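Local atomic coordinates of sensor protein KdpD (Escherichia coli, PDB entry 4Y2F), a protein that acts as a potassium-sensing histidine kinase whose GAF domain probably serves as a regulatory module. Residues A65-F69 against T98-V102; A22-E26 against S37-L41. All blocks are in the same frame, centred on the assembly; numbering follows the deposited sequence.

Contact 1. Residues A65-F69 against T98-V102; sequences AQWSF and TYGLV
Leu101 sends its two methyl groups up against one turn of the helix, each to a different part of it. CD1 comes within 3.1 Å of Ala65 O, a very tight approach, and also meets the CB of that alanine. CD2 reaches the other end of that turn, 3.5 Å from Ser68 OG and 3.9 Å from Phe69 CB. With CG anti to the carbonyl carbon (chi1 -63°), the branch leaves the strand toward the helix and sets the methyls along it.

The Phe69 ring presents an edge to the strand: Gly100 N lies close to the ring plane, 3.7 Å from CE1, while Thr98 O approaches CE1 obliquely. Thr98 CG2 passes alongside in the opposite sense, 3.6 Å from Phe69 CD1. Helix and strand axes run at 145°, with 8.6 Å between them at closest approach.

This is helix-on-sheet packing of the GAF fold: helix 62-71 covers the sheet face opposite helix 115-142, where Tyr99 and Val102 make contacts. Tyr99 and Gly100 both pair with Leu92 in a beta bulge, which lets Thr98 and Leu101 point to the same helix despite being three residues apart. Although Gly100 is paired with Leu92, its N is buried with no polar partner, the Phe69 ring edge beside it. An alanine at Leu101 is likely to open a gap between Ala65, Ser68 and the CB of Phe69, leaving this turn poorly seated on the sheet.

Further out, Ser68 OG is held by Leu73 O, Ala65 O accepts the helical bond from Phe69 N, and Pro42 borders Phe69.

Contact 2. Residues A22-E26 against S37-L41; sequences AATSE and SQVLL
Two flat groups, the Glu26 carboxylate and the Gln38 amide, lie side by side with their planes 84° apart. Over one face of the carboxylate stands Ser37 O, 3.7 Å from Glu26 CD. At its edge OE2 accepts Val39 N on the anti side, at 3.0 Å and nearly straight, the donor lying 18° out of the carboxylate plane. Gln38 NE2 also comes near OE2, at too poor an angle for a bond; an N-H of Gln38 NE2 points instead, almost within its own amide plane, to Val39 O at 3.0 Å.

In this GAF-type antiparallel sheet Gln38 and Leu40 pair with strand 97-106 and Leu41 with Gln49 of strand 48-49, so the N-H and C=O of Val39 lie on the edge away from strand 97-106, where Glu26 and Gln38 take them. Helix 18-33 leads directly into strand 35-42, and segments 22-26 and 37-41 run nearly antiparallel. CG anti to the carbonyl carbon (chi1 -67°) and an extended chain beyond it carry the Glu26 carboxylate to Val39 N.

Val39 also fills the apolar interface: its CB rests 3.9 Å from Ala22 CB, and CG2 meets Ser25 CB at 4.0 Å. Val128 of helix 115-142 borders Ser25.

Contacts 1 and 2 meet through adjacent antiparallel strands of one sheet, their centres 12 Å apart. The join is a probable backbone hydrogen bond, Leu40 N to Leu101 O at 2.8 Å, backed by packing of Val102 CG2 on Gln38 O at 3.7 Å. The helices lie on opposite faces: Leu101 points to helix 65-69, while its neighbour Val102 touches Val39, which faces helix 22-26. In related GAF domains the face on the side of contact 1 commonly forms the small-molecule pocket, and contact 2 lies on the helix-packed side; no ligand supports such a role here.

Contact 1. Residues A65-F69 against T98-V102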
# COMPACT_ATOMS: atom_id res chain seq x y z
N ALA A 65 14.54 -9.18 17.59
CA ALA A 65 13.81 -9.28 16.33
C ALA A 65 12.56 -10.13 16.50
O ALA A 65 11.46 -9.74 16.08
CB ALA A 65 14.72 -9.84 15.25
N GLN A 66 12.70 -11.30 17.14
CA GLN A 66 11.53 -12.13 17.40
C GLN A 66 10.50 -11.38 18.24
O GLN A 66 9.29 -11.50 17.99
CB GLN A 66 11.94 -13.45 18.07
CG GLN A 66 10.83 -14.51 18.10
CD GLN A 66 10.48 -15.05 16.73
OE1 GLN A 66 11.36 -15.44 15.95
NE2 GLN A 66 9.18 -15.09 16.42
N TRP A 67 10.95 -10.62 19.24
CA TRP A 67 10.04 -9.82 20.07
C TRP A 67 9.26 -8.82 19.23
O TRP A 67 8.05 -8.66 19.39
CB TRP A 67 10.84 -9.08 21.15
CG TRP A 67 10.01 -8.10 21.98
CD1 TRP A 67 9.35 -8.37 23.15
CD2 TRP A 67 9.78 -6.71 21.72
NE1 TRP A 67 8.73 -7.24 23.62
CE2 TRP A 67 8.97 -6.21 22.76
CE3 TRP A 67 10.17 -5.84 20.69
CZ2 TRP A 67 8.54 -4.88 22.80
CZ3 TRP A 67 9.75 -4.52 20.74
CH2 TRP A 67 8.95 -4.05 21.79
N SER A 68 9.96 -8.13 18.32
CA SER A 68 9.31 -7.16 17.45
C SER A 68 8.23 -7.82 16.59
O SER A 68 7.13 -7.27 16.43
CB SER A 68 10.38 -6.49 16.59
OG SER A 68 9.84 -5.62 15.61
N PHE A 69 8.55 -8.99 16.03
CA PHE A 69 7.58 -9.71 15.21
C PHE A 69 6.40 -10.20 16.04
O PHE A 69 5.24 -10.09 15.62
CB PHE A 69 8.27 -10.90 14.53
CG PHE A 69 7.33 -11.81 13.79
CD1 PHE A 69 6.84 -11.47 12.55
CD2 PHE A 69 6.91 -13.01 14.36
CE1 PHE A 69 5.97 -12.29 11.87
CE2 PHE A 69 6.03 -13.85 13.69
CZ PHE A 69 5.56 -13.49 12.45
N THR A 98 1.23 -8.98 11.75
CA THR A 98 2.60 -8.81 11.30
C THR A 98 3.00 -10.02 10.47
O THR A 98 2.83 -11.17 10.91
CB THR A 98 3.52 -8.62 12.51
OG1 THR A 98 3.09 -7.46 13.23
CG2 THR A 98 4.95 -8.41 12.08
N TYR A 99 3.47 -9.77 9.25
CA TYR A 99 3.79 -10.83 8.30
C TYR A 99 5.28 -11.06 8.17
O TYR A 99 5.69 -12.02 7.50
CB TYR A 99 3.19 -10.50 6.93
CG TYR A 99 1.69 -10.57 6.96
CD1 TYR A 99 0.94 -9.46 7.35
CD2 TYR A 99 1.02 -11.74 6.67
CE1 TYR A 99 -0.44 -9.53 7.43
CE2 TYR A 99 -0.35 -11.81 6.73
CZ TYR A 99 -1.08 -10.70 7.11
OH TYR A 99 -2.44 -10.78 7.19
N GLY A 100 6.09 -10.22 8.79
CA GLY A 100 7.53 -10.33 8.70
C GLY A 100 8.14 -9.11 9.35
O GLY A 100 7.45 -8.31 9.98
N LEU A 101 9.46 -9.00 9.20
CA LEU A 101 10.17 -7.83 9.71
C LEU A 101 11.16 -7.39 8.64
O LEU A 101 11.57 -8.17 7.78
CB LEU A 101 11.06 -8.17 10.91
CG LEU A 101 10.49 -8.68 12.21
CD1 LEU A 101 11.68 -8.82 13.13
CD2 LEU A 101 9.50 -7.69 12.79
N VAL A 102 11.54 -6.11 8.71
CA VAL A 102 12.70 -5.66 7.96
C VAL A 102 13.67 -5.00 8.94
O VAL A 102 13.26 -4.20 9.80
CB VAL A 102 12.33 -4.77 6.76
CG1 VAL A 102 11.64 -3.48 7.21
CG2 VAL A 102 13.56 -4.48 5.89

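Contact 2. Residues A22-E26 against S37-L41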
# COMPACT_ATOMS: atom_id res chain seq x y z
N ALA A 22 10.89 -10.47 -0.69
CA ALA A 22 12.02 -10.06 0.14
C ALA A 22 13.11 -9.42 -0.71
O ALA A 22 13.63 -8.36 -0.35
CB ALA A 22 12.56 -11.27 0.90
N ALA A 23 13.46 -10.04 -1.84
CA ALA A 23 14.50 -9.49 -2.69
C ALA A 23 14.11 -8.12 -3.23
O ALA A 23 14.90 -7.17 -3.21
CB ALA A 23 14.82 -10.45 -3.83
N THR A 24 12.87 -7.99 -3.72
CA THR A 24 12.40 -6.71 -4.22
C THR A 24 12.41 -5.66 -3.11
O THR A 24 12.85 -4.53 -3.32
CB THR A 24 10.98 -6.87 -4.76
OG1 THR A 24 11.01 -7.70 -5.92
CG2 THR A 24 10.38 -5.51 -5.12
N SER A 25 11.91 -6.01 -1.94
CA SER A 25 11.87 -5.05 -0.85
C SER A 25 13.28 -4.58 -0.48
O SER A 25 13.51 -3.38 -0.28
CB SER A 25 11.13 -5.64 0.35
OG SER A 25 9.83 -6.07 -0.05
N GLU A 26 14.25 -5.49 -0.42
CA GLU A 26 15.62 -5.11 -0.09
C GLU A 26 16.23 -4.20 -1.15
O GLU A 26 16.88 -3.21 -0.81
CB GLU A 26 16.46 -6.37 0.14
CG GLU A 26 16.02 -7.13 1.40
CD GLU A 26 16.65 -8.51 1.53
OE1 GLU A 26 17.54 -8.85 0.72
OE2 GLU A 26 16.25 -9.25 2.45
N SER A 37 19.55 -3.72 4.05
CA SER A 37 18.35 -4.20 4.72
C SER A 37 18.23 -5.70 4.55
O SER A 37 18.77 -6.29 3.61
CB SER A 37 17.08 -3.49 4.27
OG SER A 37 16.85 -3.73 2.91
N GLN A 38 17.49 -6.30 5.48
CA GLN A 38 17.19 -7.72 5.43
C GLN A 38 15.75 -7.93 5.87
O GLN A 38 15.37 -7.50 6.97
CB GLN A 38 18.10 -8.45 6.42
CG GLN A 38 17.76 -9.91 6.57
CD GLN A 38 18.25 -10.71 5.40
OE1 GLN A 38 19.45 -10.78 5.16
NE2 GLN A 38 17.33 -11.33 4.66
N VAL A 39 14.97 -8.57 5.02
CA VAL A 39 13.62 -9.01 5.37
C VAL A 39 13.71 -10.37 6.04
O VAL A 39 14.43 -11.26 5.57
CB VAL A 39 12.73 -9.03 4.12
CG1 VAL A 39 11.42 -9.77 4.39
CG2 VAL A 39 12.44 -7.60 3.64
N LEU A 40 12.98 -10.51 7.15
CA LEU A 40 12.89 -11.75 7.92
C LEU A 40 11.45 -12.23 7.90
O LEU A 40 10.53 -11.44 8.16
CB LEU A 40 13.32 -11.48 9.36
CG LEU A 40 14.72 -10.88 9.54
CD1 LEU A 40 15.01 -10.58 11.01
CD2 LEU A 40 15.75 -11.83 8.97
N LEU A 41 11.25 -13.52 7.62
CA LEU A 41 9.92 -14.09 7.49
C LEU A 41 9.75 -15.26 8.45
O LEU A 41 10.71 -15.99 8.71
CB LEU A 41 9.68 -14.58 6.05
CG LEU A 41 9.78 -13.47 5.00
CD1 LEU A 41 9.60 -14.04 3.61
CD2 LEU A 41 8.78 -12.36 5.27